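Local coordinates for hypothetical protein (Clostridium sporogenes ATCC 15579, PDB 4QRK) that is of unknown function but is a putative cell adhesion protein built as a right-handed beta-helix, with a calcium ion in the crystal, at residues Gly32-Ile38 against Thr111-Asp117; Glu73-Pro77 against Asn91-Ile95; Glu12-Glu18 against Lys44-Phe50. One frame throughout, in Å; residues are numbered along the deposited sequence.

Overall arrangement
The three contacts follow one another along the N-terminal part of the beta-helix. Interaction 3 adds the outermost strand, 11-17, to strand 46-52, interaction 2 spans the interior between the two sheets, and interaction 1 pairs neighbouring parallel strands 35-42 and 113-117 of one sheet. The centres of interactions 1 and 2 are 9 Å apart, and strands 35-42 and 91-98 lie side by side, so Leu36 of interaction 1 packs on Trp93 of interaction 2. Interactions 2 and 3 have centres 10 Å apart and touch where Phe50 and Met46 meet Trp93, Ile74 and Ile95. Interactions 1 and 3 do not touch; their nearest atoms stay about 7 Å apart.

Interaction 1 of 3, residues Gly32-Ile38 against Thr111-Asp117; sequences GVGKLNI and TGEFKAD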
# COMPACT_ATOMS: atom_id res chain seq x y z
N GLY A 32 -5.33 1.77 12.32
CA GLY A 32 -4.69 2.40 13.46
C GLY A 32 -3.41 1.71 13.87
O GLY A 32 -2.37 2.35 13.95
N VAL A 33 -3.48 0.42 14.18
CA VAL A 33 -2.32 -0.29 14.72
C VAL A 33 -2.37 -1.75 14.33
O VAL A 33 -3.44 -2.35 14.25
CB VAL A 33 -2.16 -0.11 16.27
CG1 VAL A 33 -3.37 -0.61 17.01
CG2 VAL A 33 -0.98 -0.87 16.75
N GLY A 34 -1.21 -2.31 14.01
CA GLY A 34 -1.09 -3.73 13.77
C GLY A 34 -0.43 -4.10 12.45
O GLY A 34 0.53 -3.47 12.00
N LYS A 35 -0.93 -5.18 11.85
CA LYS A 35 -0.32 -5.75 10.65
C LYS A 35 -1.36 -5.77 9.53
O LYS A 35 -2.47 -6.27 9.68
CB LYS A 35 0.20 -7.16 10.92
CG LYS A 35 1.34 -7.22 11.95
CD LYS A 35 1.66 -8.65 12.34
CE LYS A 35 2.98 -8.78 13.08
NZ LYS A 35 2.92 -8.24 14.48
N LEU A 36 -1.00 -5.16 8.42
CA LEU A 36 -1.86 -5.13 7.25
C LEU A 36 -1.12 -5.78 6.10
O LEU A 36 -0.04 -5.33 5.73
CB LEU A 36 -2.16 -3.67 6.89
CG LEU A 36 -2.80 -3.38 5.54
CD1 LEU A 36 -4.09 -4.11 5.37
CD2 LEU A 36 -3.03 -1.87 5.41
N ASN A 37 -1.73 -6.81 5.49
CA ASN A 37 -1.16 -7.56 4.38
C ASN A 37 -2.12 -7.59 3.20
O ASN A 37 -3.29 -7.92 3.34
CB ASN A 37 -0.89 -8.99 4.80
CG ASN A 37 0.09 -9.09 5.94
OD1 ASN A 37 1.18 -8.47 5.97
ND2 ASN A 37 -0.31 -9.87 6.92
N ILE A 38 -1.62 -7.18 2.06
CA ILE A 38 -2.43 -7.12 0.85
C ILE A 38 -1.75 -7.86 -0.27
O ILE A 38 -0.52 -7.74 -0.47
CB ILE A 38 -2.68 -5.69 0.38
CG1 ILE A 38 -3.32 -4.86 1.50
CG2 ILE A 38 -3.55 -5.70 -0.87
CD1 ILE A 38 -3.58 -3.40 1.07
N THR A 111 0.36 2.98 13.06
CA THR A 111 1.52 2.28 13.59
C THR A 111 1.45 0.81 13.26
O THR A 111 0.43 0.18 13.50
CB THR A 111 1.54 2.37 15.14
OG1 THR A 111 1.38 3.74 15.54
CG2 THR A 111 2.88 1.87 15.69
N GLY A 112 2.54 0.22 12.80
CA GLY A 112 2.54 -1.21 12.52
C GLY A 112 3.30 -1.57 11.27
O GLY A 112 4.17 -0.83 10.84
N GLU A 113 2.96 -2.71 10.68
CA GLU A 113 3.68 -3.22 9.53
C GLU A 113 2.76 -3.43 8.36
O GLU A 113 1.71 -4.11 8.46
CB GLU A 113 4.38 -4.51 9.88
CG GLU A 113 5.42 -4.37 11.01
CD GLU A 113 5.99 -5.71 11.44
OE1 GLU A 113 5.45 -6.75 10.99
OE2 GLU A 113 6.96 -5.73 12.23
N PHE A 114 3.11 -2.80 7.26
CA PHE A 114 2.32 -2.89 6.04
C PHE A 114 3.13 -3.65 4.99
O PHE A 114 4.26 -3.26 4.65
CB PHE A 114 1.98 -1.51 5.53
CG PHE A 114 1.30 -1.50 4.17
CD1 PHE A 114 0.26 -2.36 3.89
CD2 PHE A 114 1.72 -0.62 3.18
CE1 PHE A 114 -0.35 -2.37 2.64
CE2 PHE A 114 1.11 -0.62 1.93
CZ PHE A 114 0.08 -1.49 1.66
N LYS A 115 2.56 -4.72 4.49
CA LYS A 115 3.18 -5.55 3.46
C LYS A 115 2.20 -5.76 2.33
O LYS A 115 1.03 -6.12 2.55
CB LYS A 115 3.59 -6.90 4.03
CG LYS A 115 4.63 -6.88 5.13
CD LYS A 115 5.10 -8.32 5.38
CE LYS A 115 5.80 -8.55 6.71
NZ LYS A 115 6.50 -7.35 7.24
N ALA A 116 2.65 -5.50 1.11
CA ALA A 116 1.77 -5.65 -0.03
C ALA A 116 2.48 -6.12 -1.29
O ALA A 116 3.53 -5.59 -1.69
CB ALA A 116 1.00 -4.33 -0.35
N ASP A 117 1.88 -7.13 -1.90
CA ASP A 117 2.26 -7.55 -3.22
C ASP A 117 1.25 -7.01 -4.16
O ASP A 117 0.13 -7.52 -4.23
CB ASP A 117 2.28 -9.06 -3.36
CG ASP A 117 2.67 -9.51 -4.78
OD1 ASP A 117 3.20 -8.68 -5.55
OD2 ASP A 117 2.40 -10.66 -5.14
O HOH W 1 -1.53 4.65 15.83
O HOH W 2 2.35 -6.93 7.81
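Leu36 and Phe114 both carry CG anti to the backbone N (chi1 168° and 173°), which lays the two side chains next to each other, pointing the same way off the sheet. Leu36 CG sits 3.6 Å from Phe114 CD1, and Leu36 CD2 also borders this ring corner. Farther along, Ile38 swings CD1 to the ring edge, 3.7 Å from Phe114 CE1, while Ile38 CB rests against the methyl of Ala116. Leu137 of the adjoining strand 134-138 packs on Phe114 and Ala116, and Leu109 of strand 103-110 in the facing sheet closes over Leu36 and Phe114. The backbones run parallel, 5° apart, in the in-register ladder of a right-handed beta-helix, where successive coils stack strand on strand. Gly34 and Gly112 lie at the matching corner of each coil, both with positive phi, at which a CB would jam against the preceding carbonyl O. Seven N-H...O bonds join the strands; the one from Lys115 N to Leu36 O, 2.9 Å long, is nearly straight. On the other face, Asn37 OD1 lies 3.5 Å from Lys115 CB and accepts from a water that also donates to Glu113 O, while Asn37 ND2 bonds to Asn94 OD1. Lys35 and Glu113 extend alongside each other, but Lys35 NZ stays 4.6 Å from Glu113 OE1, beyond salt-bridge range. A second water joins Gly32 O to Thr111 OG1 at the corner.

Interaction 2 of 3, residues Glu73-Pro77 against Asn91-Ile95; sequences EISQP and NEWNI
Between the two facing sheets of the beta-helix, near its N-terminal end, Trp93 reaches from strand 91-98 to strand 69-75. The axes of the two short strands stay 11.1 Å apart and run nearly antiparallel, so side chains bridge the gap. Ile74 and Trp93 pass one another side against side, each heading for the other's strand. The isoleucine lays its CG2 methyl over one face of the six-membered ring in a CH-pi contact, 4.0 Å from the centroid and 28° off the normal; its nearest ring atom is Trp93 CZ3. Ile74 holds CG1 beside its backbone N (chi1 -43°) and CG2 anti to that N, so CG2 reaches the ring while the CG1 branch carries Ile74 CD1 to Ile95 CD1, 4.2 Å away. The far edge of the indole faces the opposite backbone: Gln76 N lies in the ring plane 3.5 Å from Trp93 CH2, and Gln76 CB borders CZ2.

In this right-handed beta-helix strands 69-75 and 91-98 flank strands 24-32 and 35-42, respectively, in the two facing sheets, and their inward side chains meet between the sheets. Phe31 and Phe50 each meet the indole edge-to-face, and Met46 touches both Ile74 and Ile95.

At one end of the contact the amides of Gln76 and Asn91 are brought together from the two sheets with their planes 27° apart. Gln76 OE1 comes within 3.4 Å of Asn91 ND2, but the angle is too poor for a hydrogen bond. Both amides turn instead to the backbone of Val33: Asn91 ND2 donates to Val33 O, and Gln76 OE1 accepts from Val33 N and, weakly, from Gly32 N.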
# COMPACT_ATOMS: atom_id res chain seq x y z
N GLU A 73 -14.23 1.26 1.42
CA GLU A 73 -13.53 1.81 2.53
C GLU A 73 -13.51 0.83 3.70
O GLU A 73 -14.53 0.29 4.09
CB GLU A 73 -14.18 3.11 2.97
CG GLU A 73 -13.46 3.75 4.13
CD GLU A 73 -14.02 5.11 4.45
OE1 GLU A 73 -15.17 5.19 4.96
OE2 GLU A 73 -13.31 6.09 4.15
N ILE A 74 -12.34 0.65 4.28
CA ILE A 74 -12.23 -0.23 5.43
C ILE A 74 -11.50 0.56 6.50
O ILE A 74 -10.39 1.05 6.28
CB ILE A 74 -11.45 -1.49 5.11
CG1 ILE A 74 -11.88 -2.04 3.75
CG2 ILE A 74 -11.62 -2.50 6.27
CD1 ILE A 74 -11.31 -3.39 3.42
N SER A 75 -12.13 0.69 7.67
CA SER A 75 -11.58 1.49 8.75
C SER A 75 -11.59 0.78 10.09
O SER A 75 -12.58 0.14 10.44
CB SER A 75 -12.35 2.80 8.84
OG SER A 75 -12.21 3.49 7.62
N GLN A 76 -10.45 0.86 10.81
CA GLN A 76 -10.34 0.41 12.21
C GLN A 76 -10.91 1.56 13.01
O GLN A 76 -10.44 2.70 12.84
CB GLN A 76 -8.87 0.20 12.65
CG GLN A 76 -8.68 -0.51 14.02
CD GLN A 76 -7.19 -0.56 14.45
OE1 GLN A 76 -6.31 -0.22 13.69
NE2 GLN A 76 -6.92 -1.00 15.67
N PRO A 77 -11.92 1.32 13.87
CA PRO A 77 -12.42 2.44 14.67
C PRO A 77 -11.26 3.13 15.40
O PRO A 77 -10.43 2.48 16.09
CB PRO A 77 -13.35 1.77 15.70
CG PRO A 77 -13.78 0.43 15.07
CD PRO A 77 -12.53 0.03 14.25
N ASN A 91 -4.13 -7.25 15.98
CA ASN A 91 -4.95 -6.61 14.96
C ASN A 91 -4.32 -6.83 13.61
O ASN A 91 -3.29 -6.23 13.26
CB ASN A 91 -5.09 -5.11 15.20
CG ASN A 91 -6.20 -4.51 14.36
OD1 ASN A 91 -7.36 -4.93 14.48
ND2 ASN A 91 -5.88 -3.54 13.52
N GLU A 92 -4.95 -7.69 12.83
CA GLU A 92 -4.39 -8.11 11.55
C GLU A 92 -5.47 -8.11 10.46
O GLU A 92 -6.56 -8.66 10.65
CB GLU A 92 -3.72 -9.49 11.69
CG GLU A 92 -2.95 -9.99 10.46
CD GLU A 92 -2.42 -11.43 10.65
OE1 GLU A 92 -1.34 -11.58 11.25
OE2 GLU A 92 -3.10 -12.40 10.24
N TRP A 93 -5.13 -7.50 9.32
CA TRP A 93 -5.98 -7.49 8.16
C TRP A 93 -5.22 -8.14 7.01
O TRP A 93 -4.11 -7.72 6.61
CB TRP A 93 -6.37 -6.06 7.74
CG TRP A 93 -7.21 -5.27 8.69
CD1 TRP A 93 -7.62 -5.61 9.97
CD2 TRP A 93 -7.71 -3.95 8.45
NE1 TRP A 93 -8.36 -4.57 10.51
CE2 TRP A 93 -8.40 -3.54 9.61
CE3 TRP A 93 -7.63 -3.08 7.35
CZ2 TRP A 93 -9.03 -2.29 9.69
CZ3 TRP A 93 -8.24 -1.84 7.45
CH2 TRP A 93 -8.93 -1.46 8.61
N ASN A 94 -5.82 -9.17 6.46
CA ASN A 94 -5.21 -9.88 5.33
C ASN A 94 -6.15 -9.81 4.17
O ASN A 94 -7.22 -10.38 4.23
CB ASN A 94 -4.97 -11.33 5.73
CG ASN A 94 -4.11 -11.45 6.94
OD1 ASN A 94 -2.93 -11.16 6.88
ND2 ASN A 94 -4.69 -11.82 8.07
N ILE A 95 -5.78 -9.05 3.15
CA ILE A 95 -6.68 -8.68 2.08
C ILE A 95 -6.23 -9.24 0.73
O ILE A 95 -5.05 -9.11 0.37
CB ILE A 95 -6.77 -7.14 2.00
CG1 ILE A 95 -7.46 -6.61 3.28
CG2 ILE A 95 -7.53 -6.69 0.74
CD1 ILE A 95 -7.45 -5.12 3.39

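Interaction 3 of 3, residues Glu12-Glu18 against Lys44-Phe50; sequences EEIKIVE and KLMKGKF
Lys15 and Phe50 cross at about a right angle: the lysine's methylene chain passes the ring, with Lys15 CG 3.7 Å from Phe50 CE2, before NZ turns to a salt bridge with Glu13 OE1; Glu13 OE2 bonds to Tyr52 OH and salt-bridges Lys58. On the same face, Val17 CG1 slants across Leu45 and meets its CD2 at 3.9 Å. The opposite face carries Ile14, slanted across Lys49, and Ile16, which lies alongside Lys47. Ile14 CD1 stands close to Lys49 CG, though the tightness is doubtful, as this isoleucine is modelled in two conformers. A fully extended Lys49 carries its amine to Glu12, where NZ and OE1 form a salt bridge of 3.5 Å. Glu18 and Lys44 also run side by side; the lysine bends at chi2 (-53°) and chi4, bringing NZ to a weak bond with Glu18 OE1. Between the faces, paired backbone bonds link Glu13 with Phe50 and Lys15 with Gly48. Val17 N donates to Met46 O at 2.9 Å, while Val17 O accepts from Leu45 N and, weakly at 3.4 Å, from Met46 N. Leu45 and Met46 thus both face Val17, a classic beta bulge in the antiparallel pair at the N-terminal edge of this beta-helix.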
# COMPACT_ATOMS: atom_id res chain seq x y z
N GLU A 12 -12.39 -13.38 14.70
CA GLU A 12 -12.01 -13.60 13.32
C GLU A 12 -13.19 -13.52 12.41
O GLU A 12 -14.24 -14.09 12.71
CB GLU A 12 -11.32 -14.96 13.15
CG GLU A 12 -10.08 -15.11 14.02
CD GLU A 12 -9.27 -16.36 13.71
OE1 GLU A 12 -9.46 -16.97 12.63
OE2 GLU A 12 -8.44 -16.73 14.55
N GLU A 13 -13.01 -12.80 11.29
CA GLU A 13 -14.08 -12.53 10.35
C GLU A 13 -13.55 -12.52 8.96
O GLU A 13 -12.42 -12.08 8.74
CB GLU A 13 -14.64 -11.12 10.53
CG GLU A 13 -15.08 -10.76 11.91
CD GLU A 13 -15.51 -9.31 12.02
OE1 GLU A 13 -14.99 -8.46 11.25
OE2 GLU A 13 -16.37 -9.02 12.88
N ILE A 14 -14.39 -12.98 8.05
CA ILE A 14 -14.15 -12.86 6.63
C ILE A 14 -15.14 -11.87 6.04
O ILE A 14 -16.32 -11.84 6.43
CB ILE A 14 -14.32 -14.21 5.91
CG1 ILE A 14 -13.45 -15.29 6.55
CG2 ILE A 14 -14.00 -14.08 4.45
CD1 ILE A 14 -11.98 -15.05 6.47
N LYS A 15 -14.67 -11.06 5.10
CA LYS A 15 -15.54 -10.12 4.38
C LYS A 15 -15.22 -10.32 2.93
O LYS A 15 -14.06 -10.41 2.55
CB LYS A 15 -15.24 -8.71 4.82
CG LYS A 15 -15.51 -8.52 6.33
CD LYS A 15 -15.52 -7.05 6.74
CE LYS A 15 -15.66 -6.85 8.26
NZ LYS A 15 -17.02 -7.27 8.71
N ILE A 16 -16.26 -10.40 2.12
CA ILE A 16 -16.12 -10.59 0.69
C ILE A 16 -16.97 -9.55 0.00
O ILE A 16 -18.13 -9.36 0.35
CB ILE A 16 -16.62 -11.97 0.29
CG1 ILE A 16 -15.69 -13.04 0.82
CG2 ILE A 16 -16.74 -12.07 -1.23
CD1 ILE A 16 -16.29 -14.40 0.82
N VAL A 17 -16.39 -8.87 -0.97
CA VAL A 17 -17.08 -7.81 -1.69
C VAL A 17 -17.19 -8.17 -3.18
O VAL A 17 -16.18 -8.46 -3.81
CB VAL A 17 -16.34 -6.48 -1.51
CG1 VAL A 17 -17.02 -5.39 -2.34
CG2 VAL A 17 -16.28 -6.12 -0.03
N GLU A 18 -18.41 -8.18 -3.72
CA GLU A 18 -18.61 -8.42 -5.17
C GLU A 18 -18.63 -7.09 -5.92
O GLU A 18 -19.02 -6.07 -5.35
CB GLU A 18 -19.94 -9.12 -5.45
CG GLU A 18 -20.24 -10.28 -4.55
CD GLU A 18 -20.40 -11.57 -5.31
OE1 GLU A 18 -19.73 -11.73 -6.35
OE2 GLU A 18 -21.20 -12.41 -4.86
N LYS A 44 -13.50 -12.22 -6.84
CA LYS A 44 -14.46 -11.14 -6.64
C LYS A 44 -13.65 -9.83 -6.50
O LYS A 44 -12.50 -9.78 -6.90
CB LYS A 44 -15.34 -11.40 -5.41
CG LYS A 44 -16.13 -12.76 -5.40
CD LYS A 44 -16.96 -12.97 -6.66
CE LYS A 44 -17.69 -14.34 -6.65
NZ LYS A 44 -18.34 -14.61 -5.32
N LEU A 45 -14.24 -8.77 -5.97
CA LEU A 45 -13.53 -7.49 -5.89
C LEU A 45 -12.41 -7.53 -4.84
O LEU A 45 -11.26 -7.13 -5.10
CB LEU A 45 -14.51 -6.37 -5.59
CG LEU A 45 -14.02 -4.97 -5.94
CD1 LEU A 45 -14.34 -4.66 -7.37
CD2 LEU A 45 -14.63 -3.92 -5.03
N MSE A 46 -12.77 -8.03 -3.66
CA MSE A 46 -11.90 -8.10 -2.51
C MSE A 46 -12.40 -9.19 -1.57
O MSE A 46 -13.61 -9.40 -1.45
CB MSE A 46 -11.94 -6.76 -1.77
CG MSE A 46 -11.11 -6.68 -0.52
SE MSE A 46 -12.12 -6.90 1.16
CE MSE A 46 -10.66 -7.01 2.37
N LYS A 47 -11.46 -9.88 -0.91
CA LYS A 47 -11.77 -10.80 0.16
C LYS A 47 -10.79 -10.48 1.25
O LYS A 47 -9.60 -10.24 1.01
CB LYS A 47 -11.61 -12.25 -0.30
CG LYS A 47 -11.77 -13.25 0.84
CD LYS A 47 -11.54 -14.70 0.44
CE LYS A 47 -10.07 -15.03 0.20
NZ LYS A 47 -9.74 -15.20 -1.28
N GLY A 48 -11.28 -10.45 2.47
CA GLY A 48 -10.39 -10.18 3.58
C GLY A 48 -10.68 -11.04 4.78
O GLY A 48 -11.84 -11.39 5.04
N LYS A 49 -9.63 -11.38 5.50
CA LYS A 49 -9.74 -11.98 6.83
C LYS A 49 -9.18 -11.02 7.88
O LYS A 49 -8.03 -10.55 7.77
CB LYS A 49 -8.98 -13.31 6.87
CG LYS A 49 -9.18 -14.06 8.19
CD LYS A 49 -8.31 -15.30 8.25
CE LYS A 49 -8.52 -16.06 9.55
NZ LYS A 49 -7.61 -17.23 9.66
N PHE A 50 -9.98 -10.73 8.89
CA PHE A 50 -9.68 -9.70 9.87
C PHE A 50 -9.64 -10.39 11.21
O PHE A 50 -10.57 -11.16 11.55
CB PHE A 50 -10.76 -8.61 9.83
CG PHE A 50 -10.92 -8.01 8.48
CD1 PHE A 50 -10.17 -6.92 8.12
CD2 PHE A 50 -11.72 -8.60 7.54
CE1 PHE A 50 -10.28 -6.36 6.87
CE2 PHE A 50 -11.84 -8.07 6.29
CZ PHE A 50 -11.09 -6.93 5.94